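Local coordinates for protein 2-oxoadipate dioxygenase/decarboxylase (Pseudomonas putida, PDB 6W1G) that catalyses the iron(II)-dependent decarboxylation and hydroxylation of 2-oxoadipate to D-2-hydroxyglutarate, a step of D-lysine catabolism, at residues D5-A19 and G173-L187. Numbering follows the deposited sequence.
Sequences DFVSPDSIRAQFSAA and GLDAADAETFVQEAL
The carbonyl oxygen of Leu174 takes the backbone N-H of Val7 at 2.9 Å (Val7 N to Leu174 O) in a fairly straight bond, and Phe6 CA adds a C-H...O contact to the same oxygen. Three waters supplement this bond: one donates to Val7 O and accepts from Leu174 N, a second joins Asp5 O to Ala176 N, and a third donates to both Asp5 OD1 and Asp175 OD2, probably easing the meeting of two like charges. Beside this seam the Phe6 ring lies with one face over the backbone of Gly173, whose CA stands 3.9 Å from the ring centroid in a CH-pi contact.

Both segments then enter helices with capped starts, Ser8 OG accepting from Ser11 N and Asp175 OD1 from Asp178 N. The helical segments 9-19 and 176-187 run in the same general direction; their axes cross at -40° and come within 9.8 Å, and Val183 fits as a knob into the hole formed by Ile12, Gln15, Phe16 and Ala19. Val183 CG2 meets Ile12 CG2 at 3.8 Å, while CG1, anti to the backbone N (chi1 165°), reaches Ala19 CB. Nearer the helix starts, Ala179 CB receives Val7 CG2 at 3.7 Å and Ile12 CD1 at 3.8 Å. Further along, Phe16, with CG anti to its backbone N (chi1 180°), carries CE1 to within 3.9 Å of Ala186 CB, and Val183 CG1 sits at the ring's edge. Phe182 turns its ring toward helices 78-90 and 159-171, touching Leu87, Val90 and Ile165, while its CD2 still brushes Ile12 CG2.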
ATOM      1  N   ASP A   5       2.926 -23.454  20.450  1.00 26.05           N
ATOM      2  CA  ASP A   5       3.694 -22.269  20.792  1.00 23.60           C
ATOM      3  C   ASP A   5       4.023 -21.437  19.567  1.00 20.34           C
ATOM      4  O   ASP A   5       5.017 -20.675  19.559  1.00 21.86           O
ATOM      5  CB  ASP A   5       4.961 -22.626  21.551  1.00 24.28           C
ATOM      6  CG  ASP A   5       5.946 -23.411  20.733  1.00 29.47           C
ATOM      7  OD1 ASP A   5       7.049 -23.619  21.264  1.00 34.85           O
ATOM      8  OD2 ASP A   5       5.650 -23.788  19.574  1.00 28.43           O
ATOM      9  N   PHE A   6       3.241 -21.567  18.505  1.00 16.25           N
ATOM     10  CA  PHE A   6       3.515 -20.762  17.330  1.00 14.06           C
ATOM     11  C   PHE A   6       3.146 -19.313  17.609  1.00 14.87           C
ATOM     12  O   PHE A   6       2.151 -19.011  18.301  1.00 18.38           O
ATOM     13  CB  PHE A   6       2.703 -21.267  16.136  1.00 14.92           C
ATOM     14  CG  PHE A   6       3.018 -22.681  15.741  1.00 14.39           C
ATOM     15  CD1 PHE A   6       4.259 -23.239  15.982  1.00 15.42           C
ATOM     16  CD2 PHE A   6       2.063 -23.444  15.102  1.00 15.78           C
ATOM     17  CE1 PHE A   6       4.535 -24.526  15.584  1.00 17.01           C
ATOM     18  CE2 PHE A   6       2.344 -24.726  14.696  1.00 17.82           C
ATOM     19  CZ  PHE A   6       3.581 -25.265  14.952  1.00 18.13           C
ATOM     20  N   VAL A   7       3.932 -18.402  17.028  1.00 14.09           N
ATOM     21  CA  VAL A   7       3.645 -16.968  17.124  1.00 14.72           C
ATOM     22  C   VAL A   7       2.608 -16.595  16.073  1.00 14.84           C
ATOM     23  O   VAL A   7       2.457 -17.251  15.056  1.00 16.97           O
ATOM     24  CB  VAL A   7       4.904 -16.095  17.017  1.00 16.12           C
ATOM     25  CG1 VAL A   7       5.846 -16.412  18.167  1.00 19.30           C
ATOM     26  CG2 VAL A   7       5.600 -16.289  15.737  1.00 17.71           C
ATOM     27  N   SER A   8       1.884 -15.525  16.317  1.00 13.11           N
ATOM     28  CA  SER A   8       0.849 -15.150  15.376  1.00 13.25           C
ATOM     29  C   SER A   8       1.506 -14.686  14.077  1.00 11.76           C
ATOM     30  O   SER A   8       2.533 -13.974  14.102  1.00 12.52           O
ATOM     31  CB  SER A   8       0.025 -14.028  15.938  1.00 15.74           C
ATOM     32  OG  SER A   8       0.776 -12.882  15.989  1.00 18.63           O
ATOM     33  N   PRO A   9       0.906 -14.997  12.931  1.00 11.96           N
ATOM     34  CA  PRO A   9       1.409 -14.414  11.691  1.00 11.85           C
ATOM     35  C   PRO A   9       1.447 -12.891  11.728  1.00 11.85           C
ATOM     36  O   PRO A   9       2.343 -12.278  11.136  1.00 12.10           O
ATOM     37  CB  PRO A   9       0.408 -14.933  10.652  1.00 12.55           C
ATOM     38  CG  PRO A   9      -0.053 -16.251  11.234  1.00 15.37           C
ATOM     39  CD  PRO A   9      -0.133 -16.021  12.697  1.00 13.06           C
ATOM     40  N   ASP A  10       0.489 -12.258  12.416  1.00 12.44           N
ATOM     41  CA  ASP A  10       0.504 -10.797  12.502  1.00 12.71           C
ATOM     42  C   ASP A  10       1.760 -10.290  13.197  1.00 12.38           C
ATOM     43  O   ASP A  10       2.325  -9.259  12.818  1.00 12.94           O
ATOM     44  CB  ASP A  10      -0.726 -10.306  13.282  1.00 14.94           C
ATOM     45  CG  ASP A  10      -2.043 -10.598  12.590  1.00 19.67           C
ATOM     46  OD1 ASP A  10      -2.131 -10.631  11.344  1.00 20.30           O
ATOM     47  OD2 ASP A  10      -3.019 -10.775  13.329  1.00 25.28           O
ATOM     48  N   SER A  11       2.235 -11.010  14.212  1.00 12.43           N
ATOM     49  CA  SER A  11       3.453 -10.603  14.910  1.00 12.07           C
ATOM     50  C   SER A  11       4.666 -10.746  14.011  1.00 11.98           C
ATOM     51  O   SER A  11       5.586  -9.930  14.065  1.00 12.33           O
ATOM     52  CB  SER A  11       3.632 -11.373  16.212  1.00 14.29           C
ATOM     53  OG  SER A  11       4.002 -12.720  16.013  1.00 16.88           O
ATOM     54  N   ILE A  12       4.723 -11.811  13.217  1.00 10.99           N
ATOM     55  CA  ILE A  12       5.819 -11.966  12.264  1.00 11.35           C
ATOM     56  C   ILE A  12       5.809 -10.811  11.256  1.00 10.36           C
ATOM     57  O   ILE A  12       6.865 -10.250  10.933  1.00 10.95           O
ATOM     58  CB  ILE A  12       5.753 -13.314  11.524  1.00 10.20           C
ATOM     59  CG1 ILE A  12       5.652 -14.477  12.524  1.00 11.55           C
ATOM     60  CG2 ILE A  12       6.984 -13.521  10.674  1.00 12.74           C
ATOM     61  CD1 ILE A  12       5.589 -15.866  11.855  1.00 12.26           C
ATOM     62  N   ARG A  13       4.618 -10.440  10.753  1.00 10.59           N
ATOM     63  CA  ARG A  13       4.516  -9.323   9.824  1.00 10.00           C
ATOM     64  C   ARG A  13       5.038  -8.037  10.450  1.00 10.08           C
ATOM     65  O   ARG A  13       5.786  -7.285   9.818  1.00 10.14           O
ATOM     66  CB  ARG A  13       3.064  -9.157   9.390  1.00 10.19           C
ATOM     67  CG  ARG A  13       2.878  -8.107   8.338  1.00 10.52           C
ATOM     68  CD  ARG A  13       1.483  -8.067   7.743  1.00 11.71           C
ATOM     69  NE  ARG A  13       0.469  -7.754   8.711  1.00 11.86           N
ATOM     70  CZ  ARG A  13      -0.353  -8.591   9.334  1.00 11.45           C
ATOM     71  NH1 ARG A  13      -0.321  -9.890   9.132  1.00 12.32           N
ATOM     72  NH2 ARG A  13      -1.225  -8.107  10.201  1.00 11.95           N
ATOM     73  N   ALA A  14       4.662  -7.757  11.710  1.00 10.57           N
ATOM     74  CA  ALA A  14       5.155  -6.524  12.342  1.00 10.82           C
ATOM     75  C   ALA A  14       6.658  -6.541  12.459  1.00 10.74           C
ATOM     76  O   ALA A  14       7.335  -5.525  12.220  1.00 11.11           O
ATOM     77  CB  ALA A  14       4.505  -6.361  13.713  1.00 11.76           C
ATOM     78  N   GLN A  15       7.220  -7.692  12.842  1.00 10.74           N
ATOM     79  CA  GLN A  15       8.670  -7.815  12.963  1.00 11.07           C
ATOM     80  C   GLN A  15       9.370  -7.656  11.617  1.00 11.67           C
ATOM     81  O   GLN A  15      10.437  -7.017  11.514  1.00 11.92           O
ATOM     82  CB  GLN A  15       9.007  -9.160  13.582  1.00 14.34           C
ATOM     83  CG  GLN A  15       8.715  -9.223  15.062  1.00 19.51           C
ATOM     84  CD  GLN A  15       8.859 -10.600  15.635  1.00 27.92           C
ATOM     85  OE1 GLN A  15       9.049 -11.571  14.909  1.00 32.55           O
ATOM     86  NE2 GLN A  15       8.748 -10.697  16.944  1.00 33.93           N
ATOM     87  N   PHE A  16       8.787  -8.227  10.569  1.00 10.85           N
ATOM     88  CA  PHE A  16       9.357  -8.113   9.238  1.00 10.54           C
ATOM     89  C   PHE A  16       9.329  -6.676   8.751  1.00 10.98           C
ATOM     90  O   PHE A  16      10.328  -6.172   8.215  1.00 11.12           O
ATOM     91  CB  PHE A  16       8.594  -9.028   8.271  1.00 10.90           C
ATOM     92  CG  PHE A  16       9.089  -8.989   6.857  1.00 11.29           C
ATOM     93  CD1 PHE A  16      10.226  -9.679   6.477  1.00 13.89           C
ATOM     94  CD2 PHE A  16       8.431  -8.261   5.900  1.00 15.83           C
ATOM     95  CE1 PHE A  16      10.695  -9.636   5.159  1.00 14.92           C
ATOM     96  CE2 PHE A  16       8.907  -8.216   4.605  1.00 17.82           C
ATOM     97  CZ  PHE A  16      10.041  -8.895   4.238  1.00 15.96           C
ATOM     98  N   SER A  17       8.200  -5.982   8.940  1.00 10.09           N
ATOM     99  CA  SER A  17       8.108  -4.585   8.533  1.00  9.46           C
ATOM    100  C   SER A  17       9.183  -3.772   9.242  1.00 10.70           C
ATOM    101  O   SER A  17       9.856  -2.914   8.654  1.00 10.79           O
ATOM    102  CB  SER A  17       6.738  -4.065   8.867  1.00 10.42           C
ATOM    103  OG  SER A  17       6.645  -2.699   8.531  1.00 11.48           O
ATOM    104  N   ALA A  18       9.334  -3.981  10.558  1.00 10.99           N
ATOM    105  CA  ALA A  18      10.334  -3.226  11.307  1.00 11.90           C
ATOM    106  C   ALA A  18      11.750  -3.528  10.847  1.00 12.06           C
ATOM    107  O   ALA A  18      12.592  -2.614  10.724  1.00 12.43           O
ATOM    108  CB  ALA A  18      10.215  -3.527  12.805  1.00 13.38           C
ATOM    109  N   ALA A  19      12.037  -4.808  10.565  1.00 11.74           N
ATOM    110  CA  ALA A  19      13.377  -5.174  10.085  1.00 12.20           C
ATOM    111  C   ALA A  19      13.632  -4.603   8.698  1.00 11.46           C
ATOM    112  O   ALA A  19      14.760  -4.178   8.397  1.00 12.53           O
ATOM    113  CB  ALA A  19      13.546  -6.695  10.099  1.00 13.79           C
ATOM    114  N   GLY A 173       2.473 -23.188  11.468  1.00 11.85           N
ATOM    115  CA  GLY A 173       3.041 -21.971  11.999  1.00 11.29           C
ATOM    116  C   GLY A 173       4.502 -22.189  12.366  1.00 11.26           C
ATOM    117  O   GLY A 173       5.075 -23.245  12.093  1.00 12.21           O
ATOM    118  N   LEU A 174       5.078 -21.162  12.994  1.00 11.69           N
ATOM    119  CA  LEU A 174       6.457 -21.145  13.424  1.00 11.06           C
ATOM    120  C   LEU A 174       6.508 -20.651  14.859  1.00 12.13           C
ATOM    121  O   LEU A 174       5.800 -19.724  15.231  1.00 13.23           O
ATOM    122  CB  LEU A 174       7.314 -20.217  12.551  1.00 11.84           C
ATOM    123  CG  LEU A 174       7.386 -20.579  11.072  1.00 11.78           C
ATOM    124  CD1 LEU A 174       8.170 -19.475  10.338  1.00 12.13           C
ATOM    125  CD2 LEU A 174       8.056 -21.908  10.890  1.00 12.86           C
ATOM    126  N   ASP A 175       7.375 -21.253  15.671  1.00 13.40           N
ATOM    127  CA  ASP A 175       7.673 -20.717  17.008  1.00 14.81           C
ATOM    128  C   ASP A 175       8.521 -19.456  16.912  1.00 14.18           C
ATOM    129  O   ASP A 175       8.925 -19.055  15.841  1.00 14.82           O
ATOM    130  CB  ASP A 175       8.272 -21.794  17.893  1.00 16.86           C
ATOM    131  CG  ASP A 175       9.666 -22.254  17.476  1.00 20.12           C
ATOM    132  OD1 ASP A 175      10.406 -21.632  16.711  1.00 19.26           O
ATOM    133  OD2 ASP A 175      10.070 -23.293  18.014  1.00 28.71           O
ATOM    134  N   ALA A 176       8.782 -18.825  18.066  1.00 16.27           N
ATOM    135  CA  ALA A 176       9.435 -17.520  18.062  1.00 17.99           C
ATOM    136  C   ALA A 176      10.817 -17.586  17.429  1.00 18.63           C
ATOM    137  O   ALA A 176      11.183 -16.701  16.646  1.00 18.68           O
ATOM    138  CB  ALA A 176       9.527 -16.949  19.478  1.00 20.85           C
ATOM    139  N   ALA A 177      11.604 -18.604  17.768  1.00 18.11           N
ATOM    140  CA  ALA A 177      12.955 -18.689  17.223  1.00 18.92           C
ATOM    141  C   ALA A 177      12.938 -18.901  15.717  1.00 17.67           C
ATOM    142  O   ALA A 177      13.720 -18.274  14.994  1.00 17.82           O
ATOM    143  CB  ALA A 177      13.735 -19.812  17.882  1.00 21.76           C
ATOM    144  N   ASP A 178      12.067 -19.793  15.222  1.00 15.76           N
ATOM    145  CA  ASP A 178      11.989 -20.042  13.791  1.00 14.62           C
ATOM    146  C   ASP A 178      11.416 -18.838  13.066  1.00 13.24           C
ATOM    147  O   ASP A 178      11.829 -18.554  11.939  1.00 13.33           O
ATOM    148  CB  ASP A 178      11.182 -21.305  13.483  1.00 13.46           C
ATOM    149  CG  ASP A 178      11.914 -22.568  13.876  1.00 16.73           C
ATOM    150  OD1 ASP A 178      13.146 -22.511  14.153  1.00 20.47           O
ATOM    151  OD2 ASP A 178      11.247 -23.624  13.950  1.00 16.07           O
ATOM    152  N   ALA A 179      10.476 -18.103  13.692  1.00 12.94           N
ATOM    153  CA  ALA A 179       9.962 -16.886  13.069  1.00 13.59           C
ATOM    154  C   ALA A 179      11.053 -15.838  12.927  1.00 13.80           C
ATOM    155  O   ALA A 179      11.105 -15.117  11.921  1.00 14.08           O
ATOM    156  CB  ALA A 179       8.786 -16.330  13.857  1.00 13.86           C
ATOM    157  N   GLU A 180      11.901 -15.679  13.955  1.00 16.01           N
ATOM    158  CA  GLU A 180      13.022 -14.749  13.854  1.00 17.26           C
ATOM    159  C   GLU A 180      13.985 -15.147  12.732  1.00 15.85           C
ATOM    160  O   GLU A 180      14.425 -14.299  11.943  1.00 15.16           O
ATOM    161  CB  GLU A 180      13.762 -14.590  15.170  1.00 19.72           C
ATOM    162  CG  GLU A 180      14.793 -13.438  15.062  1.00 27.52           C
ATOM    163  CD  GLU A 180      14.234 -12.201  14.317  1.00 36.90           C
ATOM    164  OE1 GLU A 180      13.220 -11.648  14.790  1.00 40.76           O
ATOM    165  OE2 GLU A 180      14.777 -11.804  13.258  1.00 33.84           O
ATOM    166  N   THR A 181      14.293 -16.447  12.614  1.00 14.66           N
ATOM    167  CA  THR A 181      15.140 -16.896  11.524  1.00 14.44           C
ATOM    168  C   THR A 181      14.472 -16.613  10.188  1.00 12.44           C
ATOM    169  O   THR A 181      15.115 -16.153   9.235  1.00 13.51           O
ATOM    170  CB  THR A 181      15.455 -18.381  11.675  1.00 14.99           C
ATOM    171  OG1 THR A 181      16.065 -18.599  12.952  1.00 17.51           O
ATOM    172  CG2 THR A 181      16.364 -18.882  10.551  1.00 15.46           C
ATOM    173  N   PHE A 182      13.179 -16.895  10.105  1.00 11.55           N
ATOM    174  CA  PHE A 182      12.419 -16.615   8.887  1.00 11.32           C
ATOM    175  C   PHE A 182      12.531 -15.145   8.466  1.00 11.63           C
ATOM    176  O   PHE A 182      12.724 -14.841   7.284  1.00 11.85           O
ATOM    177  CB  PHE A 182      10.943 -17.039   9.057  1.00 11.53           C
ATOM    178  CG  PHE A 182      10.075 -16.592   7.927  1.00 10.90           C
ATOM    179  CD1 PHE A 182      10.034 -17.271   6.723  1.00 11.80           C
ATOM    180  CD2 PHE A 182       9.372 -15.404   8.049  1.00 12.23           C
ATOM    181  CE1 PHE A 182       9.238 -16.750   5.691  1.00 12.70           C
ATOM    182  CE2 PHE A 182       8.589 -14.934   7.039  1.00 13.59           C
ATOM    183  CZ  PHE A 182       8.537 -15.596   5.872  1.00 12.69           C
ATOM    184  N   VAL A 183      12.344 -14.217   9.427  1.00 11.87           N
ATOM    185  CA  VAL A 183      12.397 -12.806   9.076  1.00 12.68           C
ATOM    186  C   VAL A 183      13.754 -12.466   8.507  1.00 12.93           C
ATOM    187  O   VAL A 183      13.855 -11.784   7.489  1.00 13.30           O
ATOM    188  CB  VAL A 183      12.030 -11.957  10.309  1.00 12.96           C
ATOM    189  CG1 VAL A 183      12.425 -10.510  10.084  1.00 13.80           C
ATOM    190  CG2 VAL A 183      10.528 -12.086  10.586  1.00 14.21           C
ATOM    191  N   GLN A 184      14.810 -12.967   9.139  1.00 12.29           N
ATOM    192  CA  GLN A 184      16.137 -12.626   8.653  1.00 13.50           C
ATOM    193  C   GLN A 184      16.404 -13.223   7.279  1.00 13.02           C
ATOM    194  O   GLN A 184      17.044 -12.582   6.422  1.00 14.46           O
ATOM    195  CB  GLN A 184      17.164 -13.064   9.668  1.00 17.76           C
ATOM    196  CG  GLN A 184      17.152 -12.155  10.936  1.00 21.68           C
ATOM    197  CD  GLN A 184      17.193 -10.594  10.713  1.00 23.97           C
ATOM    198  OE1 GLN A 184      18.005 -10.059   9.934  1.00 26.32           O
ATOM    199  NE2 GLN A 184      16.294  -9.880  11.401  1.00 25.60           N
ATOM    200  N   GLU A 185      15.968 -14.463   7.064  1.00 11.75           N
ATOM    201  CA  GLU A 185      16.198 -15.090   5.777  1.00 12.43           C
ATOM    202  C   GLU A 185      15.383 -14.451   4.688  1.00 12.23           C
ATOM    203  O   GLU A 185      15.858 -14.270   3.565  1.00 14.04           O
ATOM    204  CB  GLU A 185      15.931 -16.586   5.884  1.00 12.78           C
ATOM    205  CG  GLU A 185      16.906 -17.325   6.737  1.00 16.24           C
ATOM    206  CD  GLU A 185      18.328 -17.401   6.156  1.00 17.56           C
ATOM    207  OE1 GLU A 185      18.506 -17.281   4.927  1.00 17.47           O
ATOM    208  OE2 GLU A 185      19.268 -17.626   6.953  1.00 22.31           O
ATOM    209  N   ALA A 186      14.132 -14.141   4.987  1.00 13.11           N
ATOM    210  CA  ALA A 186      13.282 -13.461   4.011  1.00 13.68           C
ATOM    211  C   ALA A 186      13.848 -12.109   3.625  1.00 13.91           C
ATOM    212  O   ALA A 186      13.766 -11.701   2.467  1.00 14.57           O
ATOM    213  CB  ALA A 186      11.890 -13.265   4.587  1.00 15.34           C
ATOM    214  N   LEU A 187      14.411 -11.389   4.595  1.00 15.25           N
ATOM    215  CA  LEU A 187      14.919 -10.060   4.318  1.00 16.93           C
ATOM    216  C   LEU A 187      16.017 -10.084   3.272  1.00 16.42           C
ATOM    217  O   LEU A 187      16.151  -9.132   2.499  1.00 16.69           O
ATOM    218  CB  LEU A 187      15.450  -9.490   5.624  1.00 21.77           C
ATOM    219  CG  LEU A 187      15.659  -7.990   5.754  1.00 25.87           C
ATOM    220  CD1 LEU A 187      14.365  -7.289   5.607  1.00 30.00           C
ATOM    221  CD2 LEU A 187      16.291  -7.709   7.108  1.00 25.25           C
TER
HETATM  222  O   HOH W   1       7.167 -19.518  20.440  1.00 25.35           O
HETATM  223  O   HOH W   2       9.410 -24.065  20.442  1.00 37.74           O
HETATM  224  O   HOH W   3       3.135 -18.957  13.050  1.00 14.00           O
HETATM  225  O   HOH W   4      10.492 -14.165  16.739  1.00 27.70           O